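Side-chain contacts in platelet aggregation factor Sm-hPAF (Streptococcus mitis, PDB 4GWI), which binds fucosylated glycans such as Lewis y through this F-type lectin domain of a toxin that probably forms pores in cholesterol-containing host membranes: residues A[27-32]-A[55-60]; A[32-37]-A[43-48]; A[39-42]-A[47-50]; A[99-104]-A[126-131]. The protein carries 2 engineered substitutions. All coordinates share one frame; numbering follows the deposited sequence.

Contact 1. Residues A[27-32]-A[55-60]. Unlike the reference sequence in segment 27-32: Thr-30 (reference Ala). With MG (magnesium ion), chain E; CA (calcium ion), chain F.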
# COMPACT_ATOMS: atom_id res chain seq x y z
N GLY A 27 12.94 -3.57 -7.15
CA GLY A 27 11.77 -2.70 -6.73
C GLY A 27 11.62 -2.65 -5.19
O GLY A 27 10.66 -3.15 -4.61
N ALA A 28 12.59 -1.98 -4.57
CA ALA A 28 12.64 -1.88 -3.13
C ALA A 28 11.34 -1.36 -2.51
O ALA A 28 10.68 -0.45 -3.04
CB ALA A 28 13.74 -0.85 -2.79
N ALA A 29 10.97 -1.98 -1.38
CA ALA A 29 9.72 -1.65 -0.71
C ALA A 29 9.65 -0.17 -0.32
O ALA A 29 8.56 0.40 -0.33
CB ALA A 29 9.58 -2.47 0.61
N THR A 30 10.81 0.42 -0.08
CA THR A 30 10.81 1.86 0.34
C THR A 30 10.42 2.76 -0.83
O THR A 30 10.05 3.92 -0.58
CB THR A 30 12.15 2.29 0.90
OG1 THR A 30 13.20 1.85 0.02
CG2 THR A 30 12.40 1.65 2.20
N ARG A 31 10.34 2.23 -2.06
CA ARG A 31 9.85 3.13 -3.17
C ARG A 31 8.42 3.54 -3.04
O ARG A 31 7.94 4.51 -3.68
CB ARG A 31 10.07 2.41 -4.49
CG ARG A 31 11.55 2.29 -4.82
CD ARG A 31 11.68 1.44 -6.09
NE ARG A 31 13.14 1.37 -6.42
CZ ARG A 31 13.56 0.90 -7.61
NH1 ARG A 31 14.91 0.94 -7.90
NH2 ARG A 31 12.70 0.38 -8.51
N ALA A 32 7.60 2.83 -2.22
CA ALA A 32 6.20 3.24 -2.09
C ALA A 32 6.00 4.27 -0.97
O ALA A 32 4.89 4.75 -0.82
CB ALA A 32 5.29 1.95 -1.78
N ALA A 55 1.50 -12.23 -2.42
CA ALA A 55 2.57 -11.18 -2.19
C ALA A 55 1.96 -10.07 -1.28
O ALA A 55 0.74 -9.81 -1.31
CB ALA A 55 2.89 -10.58 -3.55
N TRP A 56 2.86 -9.43 -0.54
CA TRP A 56 2.36 -8.35 0.32
C TRP A 56 3.46 -7.26 0.48
O TRP A 56 4.63 -7.51 0.24
CB TRP A 56 1.87 -8.89 1.72
CG TRP A 56 2.96 -9.62 2.50
CD1 TRP A 56 3.20 -11.03 2.51
CD2 TRP A 56 4.09 -9.05 3.22
NE1 TRP A 56 4.31 -11.32 3.29
CE2 TRP A 56 4.90 -10.18 3.74
CE3 TRP A 56 4.44 -7.74 3.62
CZ2 TRP A 56 6.10 -9.97 4.47
CZ3 TRP A 56 5.62 -7.55 4.35
CH2 TRP A 56 6.45 -8.65 4.77
N TRP A 57 2.99 -6.10 0.95
CA TRP A 57 3.89 -4.96 1.25
C TRP A 57 3.35 -4.34 2.52
O TRP A 57 2.11 -4.36 2.77
CB TRP A 57 3.73 -4.00 0.04
CG TRP A 57 4.46 -2.69 0.29
CD1 TRP A 57 5.80 -2.36 -0.15
CD2 TRP A 57 3.96 -1.53 0.98
NE1 TRP A 57 6.11 -1.04 0.30
CE2 TRP A 57 5.04 -0.54 0.94
CE3 TRP A 57 2.73 -1.22 1.61
CZ2 TRP A 57 4.92 0.69 1.58
CZ3 TRP A 57 2.60 0.02 2.25
CH2 TRP A 57 3.67 0.98 2.16
N GLN A 58 4.22 -3.76 3.37
CA GLN A 58 3.77 -3.20 4.64
C GLN A 58 4.59 -1.95 4.96
O GLN A 58 5.79 -1.89 4.62
CB GLN A 58 4.04 -4.25 5.73
CG GLN A 58 3.64 -3.75 7.13
CD GLN A 58 3.89 -4.92 8.07
OE1 GLN A 58 5.00 -5.06 8.59
NE2 GLN A 58 2.89 -5.75 8.16
N VAL A 59 3.94 -0.96 5.60
CA VAL A 59 4.72 0.14 6.20
C VAL A 59 4.44 0.12 7.72
O VAL A 59 3.31 -0.12 8.19
CB VAL A 59 4.32 1.47 5.57
CG1 VAL A 59 2.78 1.72 5.62
CG2 VAL A 59 5.19 2.65 6.20
N ASP A 60 5.53 0.38 8.46
CA ASP A 60 5.47 0.56 9.97
C ASP A 60 5.39 2.03 10.21
O ASP A 60 6.40 2.78 9.96
CB ASP A 60 6.71 -0.08 10.55
CG ASP A 60 6.75 0.02 12.05
OD1 ASP A 60 5.88 0.65 12.60
OD2 ASP A 60 7.77 -0.50 12.57
MG MG E . 9.28 -2.06 12.39
CA CA F . 7.07 6.07 -5.03
O HOH W 1 8.28 -3.36 13.92
O HOH W 2 8.59 -3.08 11.00
O HOH W 3 10.97 -3.38 12.58
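Ala-29 opens a short 3-10 segment, residues 29-32, and its CA comes within 7.0 Å of that of Trp-57 on the strand that begins at residue 56. The indole bridges this gap. Trp-57 has CG anti to the backbone N; this chi1 of 173° sends the ring off the strand, and chi2 of 96° turns its N-H edge to the turn. NE1 donates to Ala-29 O over 2.9 Å, and the N-H...O angle of 172° makes the bond nearly straight. The oxygen lies almost in the indole plane, while the donor is tilted from the carbonyl plane. Ala-29 O also accepts the 3-10 bond from Ala-32 N, at 3.2 Å, and the two donors reach it from opposite faces of the carbonyl plane. Beside this polar link, Ala-29 CB packs against the pyrrole side of the ring, 3.9 Å from Trp-57 CD1, and Ala-32 CB meets the benzo side obliquely, 3.6 Å from Trp-57 CZ2. Small methyl groups suit both places because they let the broad ring approach the turn closely. Ala-18, Leu-138 and Val-141 also pack on the indole, which belongs to the interior of the F-type lectin beta-sandwich. The indole N-H thus finds an acceptor in the core, and the bond ties the strand to the turn in which Arg-31 gives its carbonyl oxygen to the calcium ion.

Contact 2. Residues A[32-37]-A[43-48]. With CA (calcium ion), chain F; MG (magnesium ion), chain C; FUC (alpha-L-fucopyranose), chain B.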
# COMPACT_ATOMS: atom_id res chain seq x y z
N ALA A 32 7.60 2.83 -2.22
CA ALA A 32 6.20 3.24 -2.09
C ALA A 32 6.00 4.27 -0.97
O ALA A 32 4.89 4.75 -0.82
CB ALA A 32 5.29 1.95 -1.78
N VAL A 33 7.10 4.60 -0.28
CA VAL A 33 6.99 5.69 0.73
C VAL A 33 8.09 6.75 0.53
O VAL A 33 8.49 7.48 1.46
CB VAL A 33 6.99 5.14 2.21
CG1 VAL A 33 5.66 4.36 2.41
CG2 VAL A 33 8.25 4.31 2.46
N ASP A 34 8.47 6.92 -0.74
CA ASP A 34 9.56 7.86 -1.00
C ASP A 34 9.03 9.23 -1.40
O ASP A 34 9.91 10.09 -1.79
CB ASP A 34 10.51 7.29 -2.10
CG ASP A 34 9.83 7.15 -3.45
OD1 ASP A 34 8.66 7.38 -3.64
OD2 ASP A 34 10.61 6.78 -4.41
N GLY A 35 7.74 9.50 -1.36
CA GLY A 35 7.22 10.83 -1.65
C GLY A 35 7.15 11.10 -3.10
O GLY A 35 7.01 12.30 -3.51
N ASN A 36 7.09 10.06 -3.95
CA ASN A 36 7.00 10.24 -5.40
C ASN A 36 5.98 9.29 -5.95
O ASN A 36 6.21 8.01 -5.89
CB ASN A 36 8.40 9.92 -5.96
CG ASN A 36 8.47 10.19 -7.47
OD1 ASN A 36 7.46 10.40 -8.13
ND2 ASN A 36 9.74 10.11 -7.99
N VAL A 37 4.86 9.77 -6.45
CA VAL A 37 3.79 8.92 -7.00
C VAL A 37 3.97 8.49 -8.47
O VAL A 37 3.10 7.86 -9.03
CB VAL A 37 2.39 9.52 -6.81
CG1 VAL A 37 2.17 9.84 -5.33
CG2 VAL A 37 2.25 10.85 -7.69
N HIS A 43 11.13 4.90 -13.92
CA HIS A 43 11.53 6.06 -13.16
C HIS A 43 11.89 5.78 -11.67
O HIS A 43 12.20 6.68 -10.89
CB HIS A 43 10.45 7.12 -13.25
CG HIS A 43 10.15 7.55 -14.66
ND1 HIS A 43 9.12 8.38 -14.91
CD2 HIS A 43 10.79 7.30 -15.86
CE1 HIS A 43 9.02 8.60 -16.28
NE2 HIS A 43 10.07 7.96 -16.85
N HIS A 44 11.87 4.44 -11.35
CA HIS A 44 12.49 3.94 -10.09
C HIS A 44 11.71 4.23 -8.82
O HIS A 44 12.34 4.18 -7.76
CB HIS A 44 13.96 4.44 -9.91
CG HIS A 44 14.82 4.17 -11.11
ND1 HIS A 44 14.98 2.95 -11.60
CD2 HIS A 44 15.64 5.03 -11.86
CE1 HIS A 44 15.87 2.98 -12.64
NE2 HIS A 44 16.28 4.25 -12.80
N SER A 45 10.44 4.56 -8.92
CA SER A 45 9.70 4.91 -7.67
C SER A 45 8.54 3.91 -7.47
O SER A 45 7.60 4.24 -6.73
CB SER A 45 9.20 6.38 -7.73
OG SER A 45 8.88 6.78 -6.35
N VAL A 46 8.65 2.71 -8.08
CA VAL A 46 7.57 1.71 -7.95
C VAL A 46 8.21 0.44 -7.41
O VAL A 46 9.31 0.03 -7.81
CB VAL A 46 6.92 1.41 -9.34
CG1 VAL A 46 5.84 0.32 -9.24
CG2 VAL A 46 6.35 2.73 -10.02
N THR A 47 7.48 -0.21 -6.47
CA THR A 47 8.05 -1.43 -5.85
C THR A 47 7.77 -2.65 -6.75
O THR A 47 7.01 -2.55 -7.74
CB THR A 47 7.32 -1.74 -4.53
OG1 THR A 47 5.93 -2.07 -4.75
CG2 THR A 47 7.27 -0.53 -3.55
N HIS A 48 8.38 -3.79 -6.36
CA HIS A 48 8.08 -5.06 -7.13
C HIS A 48 8.52 -6.22 -6.30
O HIS A 48 9.68 -6.27 -5.85
CB HIS A 48 8.96 -5.02 -8.45
CG HIS A 48 8.42 -5.84 -9.57
ND1 HIS A 48 8.10 -7.19 -9.46
CD2 HIS A 48 8.22 -5.46 -10.89
CE1 HIS A 48 7.68 -7.61 -10.70
NE2 HIS A 48 7.73 -6.57 -11.56
CA CA F . 7.07 6.07 -5.03
MG MG C . 10.64 8.08 -18.94
C1 FUC B . 7.60 -5.26 -17.38
C2 FUC B . 6.81 -6.48 -16.94
C3 FUC B . 7.69 -7.47 -16.23
C4 FUC B . 8.30 -6.78 -15.03
C5 FUC B . 9.06 -5.58 -15.55
C6 FUC B . 9.75 -4.81 -14.45
O2 FUC B . 6.24 -7.09 -18.08
O3 FUC B . 6.93 -8.54 -15.84
O4 FUC B . 7.27 -6.41 -14.15
O5 FUC B . 8.22 -4.70 -16.25
O HOH W 4 11.89 9.33 -10.22
O HOH W 5 12.00 9.65 -18.53
O HOH W 6 12.07 6.72 -18.69
O HOH W 7 9.27 6.65 -19.46
O HOH W 8 9.18 9.53 -19.23
O HOH W 9 11.13 8.26 -20.98
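Asp-34 turns its carboxylate to the hydroxyl of Ser-45, with OD2 accepting from Ser-45 OG through its syn lone pair at 2.6 Å, while two imidazoles of the second segment meet their partners at ring edges: His-43 a magnesium ion, His-48 fucose O4. The centre of the contact is the calcium site of an F-type lectin domain, to which these two loop segments supply four ligand atoms. Asp-34 OD1 binds calcium at 2.5 Å, placed there by a chi1 of 65° that sets CG between the backbone N and the carbonyl carbon. Ser-45 binds twice, through its carbonyl O and through OG. Serine suits this position because one small hydroxyl can offer a lone pair to the metal and its proton to the carboxylate. Asn-36 O is the fourth; Arg-31 O from the 3-10 segment and Ala-139 O and Glu-140 OE1 from strand 138-145 complete the seven. Gly-35, between two of the ligands, takes a positive phi that glycine tolerates easily. Away from the metal, Thr-47 CG2 packs 3.6 Å from Ala-32 CB, while Thr-47 OG1 bonds to Leu-138 N. At the pocket end, His-48 NE2 and fucose O4 share a hydrogen bond of 2.6 Å. His-43 NE2 binds its magnesium at 2.2 Å, five waters fill the other positions, and Asp-38 holds His-43 ND1. Asn-36 gives OD1 to Asp-38 as well; its ND2 makes a weak bond to a water that donates to His-43 O at 2.8 Å.

Contact 3. Residues A[39-42]-A[47-50]. With FUC (alpha-L-fucopyranose), chain B.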
# COMPACT_ATOMS: atom_id res chain seq x y z
N SER A 39 4.26 6.69 -11.59
CA SER A 39 3.89 5.31 -11.73
C SER A 39 4.62 4.49 -12.77
O SER A 39 4.33 3.31 -13.01
CB SER A 39 2.38 5.24 -11.92
OG SER A 39 2.08 5.77 -13.23
N ASP A 40 5.62 5.14 -13.40
CA ASP A 40 6.35 4.43 -14.46
C ASP A 40 7.52 3.71 -13.81
O ASP A 40 8.41 4.31 -13.20
CB ASP A 40 6.92 5.50 -15.44
CG ASP A 40 7.62 4.87 -16.66
OD1 ASP A 40 7.44 5.50 -17.82
OD2 ASP A 40 8.28 3.87 -16.55
N TYR A 41 7.52 2.36 -13.95
CA TYR A 41 8.55 1.54 -13.26
C TYR A 41 9.97 2.00 -13.59
O TYR A 41 10.87 1.93 -12.81
CB TYR A 41 8.37 0.04 -13.67
CG TYR A 41 9.15 -0.83 -12.71
CD1 TYR A 41 10.42 -1.27 -12.96
CD2 TYR A 41 8.58 -1.14 -11.49
CE1 TYR A 41 11.16 -2.03 -12.02
CE2 TYR A 41 9.28 -1.83 -10.50
CZ TYR A 41 10.56 -2.28 -10.75
OH TYR A 41 11.27 -2.97 -9.81
N GLY A 42 10.13 2.48 -14.85
CA GLY A 42 11.48 2.90 -15.31
C GLY A 42 12.00 4.17 -14.64
O GLY A 42 13.22 4.50 -14.79
N THR A 47 7.48 -0.21 -6.47
CA THR A 47 8.05 -1.43 -5.85
C THR A 47 7.77 -2.65 -6.75
O THR A 47 7.01 -2.55 -7.74
CB THR A 47 7.32 -1.74 -4.53
OG1 THR A 47 5.93 -2.07 -4.75
CG2 THR A 47 7.27 -0.53 -3.55
N HIS A 48 8.38 -3.79 -6.36
CA HIS A 48 8.08 -5.06 -7.13
C HIS A 48 8.52 -6.22 -6.30
O HIS A 48 9.68 -6.27 -5.85
CB HIS A 48 8.96 -5.02 -8.45
CG HIS A 48 8.42 -5.84 -9.57
ND1 HIS A 48 8.10 -7.19 -9.46
CD2 HIS A 48 8.22 -5.46 -10.89
CE1 HIS A 48 7.68 -7.61 -10.70
NE2 HIS A 48 7.73 -6.57 -11.56
N THR A 49 7.58 -7.15 -6.06
CA THR A 49 7.98 -8.40 -5.40
C THR A 49 8.23 -9.49 -6.48
O THR A 49 8.07 -9.24 -7.69
CB THR A 49 6.90 -8.95 -4.49
OG1 THR A 49 5.73 -9.31 -5.26
CG2 THR A 49 6.35 -7.86 -3.46
N ASN A 50 8.65 -10.67 -5.98
CA ASN A 50 8.68 -11.78 -6.94
C ASN A 50 7.25 -12.06 -7.39
O ASN A 50 6.26 -11.71 -6.78
CB ASN A 50 9.21 -12.99 -6.20
CG ASN A 50 10.67 -12.86 -5.79
OD1 ASN A 50 11.44 -12.14 -6.42
ND2 ASN A 50 11.09 -13.72 -4.85
C1 FUC B . 7.60 -5.26 -17.38
C2 FUC B . 6.81 -6.48 -16.94
C3 FUC B . 7.69 -7.47 -16.23
C4 FUC B . 8.30 -6.78 -15.03
C5 FUC B . 9.06 -5.58 -15.55
C6 FUC B . 9.75 -4.81 -14.45
O2 FUC B . 6.24 -7.09 -18.08
O3 FUC B . 6.93 -8.54 -15.84
O4 FUC B . 7.27 -6.41 -14.15
O5 FUC B . 8.22 -4.70 -16.25
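Tyr-41 and His-48 stand almost perpendicular, their ring planes 87° apart and their centroids separated by 5.5 Å, in an offset edge-to-face (T-shaped) pair. The histidine supplies the edge: its CD2 lies 3.8 Å from Tyr-41 CE2. Tyr-41 has CG anti to the backbone N (chi1 -165°), which carries the ring across to His-48. The phenol oxygen rests 3.4 Å from His-48 CB, and it hydrogen-bonds to His-25 O. At the tyrosine's own edge, close to its plane, Thr-47 O sits 3.6 Å from CE2. These rings line the fucose pocket of the F-type lectin fold, where Arg-75 and Arg-83 also hydrogen-bond to the sugar. Tyrosine suits the position because one aromatic face receives the fucose methyl, C6 being 3.9 Å from CD1, whereas the hydroxyl still finds a polar partner. His-48 ND1 donates to Thr-49 O over 2.7 Å, almost exactly in the ring plane, which helps to fix the rotation of the imidazole and with it the direction of NE2. On the tyrosine side, Asp-40 OD2 accepts from Gly-42 N at 2.9 Å, an Asx turn that shapes the backbone around Tyr-41.

Contact 4. Residues A[99-104]-A[126-131]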
# COMPACT_ATOMS: atom_id res chain seq x y z
N VAL A 99 -6.73 -5.05 12.96
CA VAL A 99 -7.81 -4.23 13.48
C VAL A 99 -8.79 -3.76 12.41
O VAL A 99 -9.91 -3.30 12.76
CB VAL A 99 -7.31 -3.04 14.32
CG1 VAL A 99 -6.40 -3.47 15.49
CG2 VAL A 99 -6.50 -2.05 13.52
N ALA A 100 -8.38 -3.87 11.12
CA ALA A 100 -9.38 -3.57 10.08
C ALA A 100 -8.91 -4.19 8.80
O ALA A 100 -7.72 -4.40 8.66
CB ALA A 100 -9.54 -2.03 9.91
N ARG A 101 -9.82 -4.48 7.88
CA ARG A 101 -9.48 -5.14 6.62
C ARG A 101 -10.55 -4.79 5.63
O ARG A 101 -11.74 -4.88 5.94
CB ARG A 101 -9.37 -6.69 6.82
CG ARG A 101 -9.11 -7.43 5.53
CD ARG A 101 -9.03 -8.97 5.76
NE ARG A 101 -8.01 -9.31 6.70
CZ ARG A 101 -6.75 -9.70 6.39
NH1 ARG A 101 -6.37 -9.80 5.12
NH2 ARG A 101 -5.88 -9.96 7.39
N GLN A 102 -10.16 -4.33 4.41
CA GLN A 102 -11.11 -4.11 3.31
C GLN A 102 -10.59 -4.81 2.10
O GLN A 102 -9.38 -4.78 1.82
CB GLN A 102 -11.23 -2.64 3.00
CG GLN A 102 -12.03 -1.94 4.10
CD GLN A 102 -12.19 -0.44 3.89
OE1 GLN A 102 -12.52 -0.00 2.77
NE2 GLN A 102 -12.04 0.36 4.99
N HIS A 103 -11.47 -5.45 1.37
CA HIS A 103 -11.14 -6.16 0.16
C HIS A 103 -11.56 -5.39 -1.08
O HIS A 103 -12.63 -4.73 -1.10
CB HIS A 103 -11.90 -7.49 0.18
CG HIS A 103 -11.71 -8.27 -1.11
ND1 HIS A 103 -10.56 -8.93 -1.39
CD2 HIS A 103 -12.54 -8.39 -2.23
CE1 HIS A 103 -10.68 -9.50 -2.65
NE2 HIS A 103 -11.87 -9.14 -3.16
N PHE A 104 -10.74 -5.47 -2.13
CA PHE A 104 -11.01 -4.81 -3.42
C PHE A 104 -10.81 -5.71 -4.58
O PHE A 104 -9.83 -6.41 -4.67
CB PHE A 104 -10.10 -3.56 -3.63
CG PHE A 104 -10.30 -2.55 -2.55
CD1 PHE A 104 -11.33 -1.61 -2.68
CD2 PHE A 104 -9.58 -2.67 -1.32
CE1 PHE A 104 -11.66 -0.73 -1.61
CE2 PHE A 104 -9.92 -1.77 -0.31
CZ PHE A 104 -10.90 -0.83 -0.45
N LYS A 126 -0.90 -2.67 5.61
CA LYS A 126 -0.38 -3.74 4.75
C LYS A 126 -1.29 -3.83 3.52
O LYS A 126 -2.51 -3.66 3.64
CB LYS A 126 -0.38 -5.01 5.60
CG LYS A 126 0.21 -6.18 4.98
CD LYS A 126 0.37 -7.23 6.15
CE LYS A 126 1.09 -8.36 5.44
NZ LYS A 126 0.69 -9.56 6.20
N VAL A 127 -0.70 -4.15 2.36
CA VAL A 127 -1.46 -4.44 1.13
C VAL A 127 -1.12 -5.91 0.89
O VAL A 127 0.04 -6.27 0.78
CB VAL A 127 -1.05 -3.54 -0.07
CG1 VAL A 127 -1.81 -3.97 -1.35
CG2 VAL A 127 -1.27 -2.07 0.32
N GLU A 128 -2.17 -6.72 0.70
CA GLU A 128 -1.95 -8.22 0.53
C GLU A 128 -2.69 -8.64 -0.73
O GLU A 128 -3.92 -8.53 -0.80
CB GLU A 128 -2.62 -8.98 1.69
CG GLU A 128 -1.95 -8.75 2.99
CD GLU A 128 -2.57 -9.54 4.18
OE1 GLU A 128 -3.68 -10.07 4.03
OE2 GLU A 128 -1.92 -9.55 5.26
N LEU A 129 -1.94 -9.18 -1.69
CA LEU A 129 -2.61 -9.80 -2.86
C LEU A 129 -3.16 -11.16 -2.46
O LEU A 129 -2.57 -11.81 -1.64
CB LEU A 129 -1.68 -9.98 -4.05
CG LEU A 129 -1.15 -8.70 -4.69
CD1 LEU A 129 -0.33 -9.04 -5.95
CD2 LEU A 129 -2.24 -7.66 -4.96
N LYS A 130 -4.31 -11.51 -3.09
CA LYS A 130 -4.91 -12.83 -2.76
C LYS A 130 -4.77 -13.78 -3.93
O LYS A 130 -5.32 -14.90 -3.90
CB LYS A 130 -6.37 -12.65 -2.37
CG LYS A 130 -6.36 -11.98 -0.96
CD LYS A 130 -7.73 -11.40 -0.65
CE LYS A 130 -8.87 -12.37 -0.91
NZ LYS A 130 -9.07 -13.32 0.23
N THR A 131 -4.02 -13.41 -4.95
CA THR A 131 -3.89 -14.17 -6.19
C THR A 131 -2.57 -14.98 -6.23
O THR A 131 -1.58 -14.75 -5.49
CB THR A 131 -3.91 -13.21 -7.36
OG1 THR A 131 -2.82 -12.23 -7.08
CG2 THR A 131 -5.31 -12.55 -7.53
O HOH W 10 -3.23 -10.66 7.25
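Charge pairing comes first: Arg-101 NH1 donates to Glu-128 OE1 at 2.9 Å with an N-H...O angle of 159°, forming a salt bridge. The oxygen lies at the guanidinium edge, near its plane, but the donor stands above the carboxylate plane, and the two flat groups are turned 48° from each other. Arg-101 gets there by bending at chi3 (-59°), while Glu-128 reaches out with its chain extended beyond CG. The other carboxylate oxygen, OE2, takes Lys-126 NZ at 2.8 Å, making a three-residue network. Arg-101 also pairs with Glu-98 and Asp-88, which suits a guanidinium with several N-H groups to share. One water adds a second link, accepting from Arg-101 NH2 at 2.7 Å and donating to Glu-128 OE2. The two segments are not neighbours in the five-stranded antiparallel sheet of the beta-sandwich: strand 87-92 runs between them, and long side chains are needed to span it. A classic beta bulge at Val-99 and Ala-100, both facing Leu-91, precedes Arg-101 on strand 98-104, outermost in the sheet within this chain. Packing supplies the remaining contact. Lys-130, bent at chi3 and chi4, lays CD and CE obliquely against the imidazole of His-103, with CE 3.8 Å from His-103 CE1. The imidazole is held at both nitrogens, ND1 by Asp-88 and NE2 by Asp-105.

How the contacts relate
Contacts 1, 2 and 3 form one cluster, with centres 8 to 10 Å apart, in and next to the long loop between strands 17-20 and 56-61. Along the chain, contacts 2 and 3 are nested within the loop closed by contact 1 and share Thr-47 and His-48; contact 1 shares Ala-32 with contact 2. One folded loop thus supplies much of both the calcium site and the fucose pocket, and it leads into strand 56-61 of the sheet. Contact 4 follows later in the chain, its centre about 20 Å from that of contact 2, beyond the chain's centre. Strand 124-129 pairs with 56-61, joining contact 4 to contact 1 through the same antiparallel sheet.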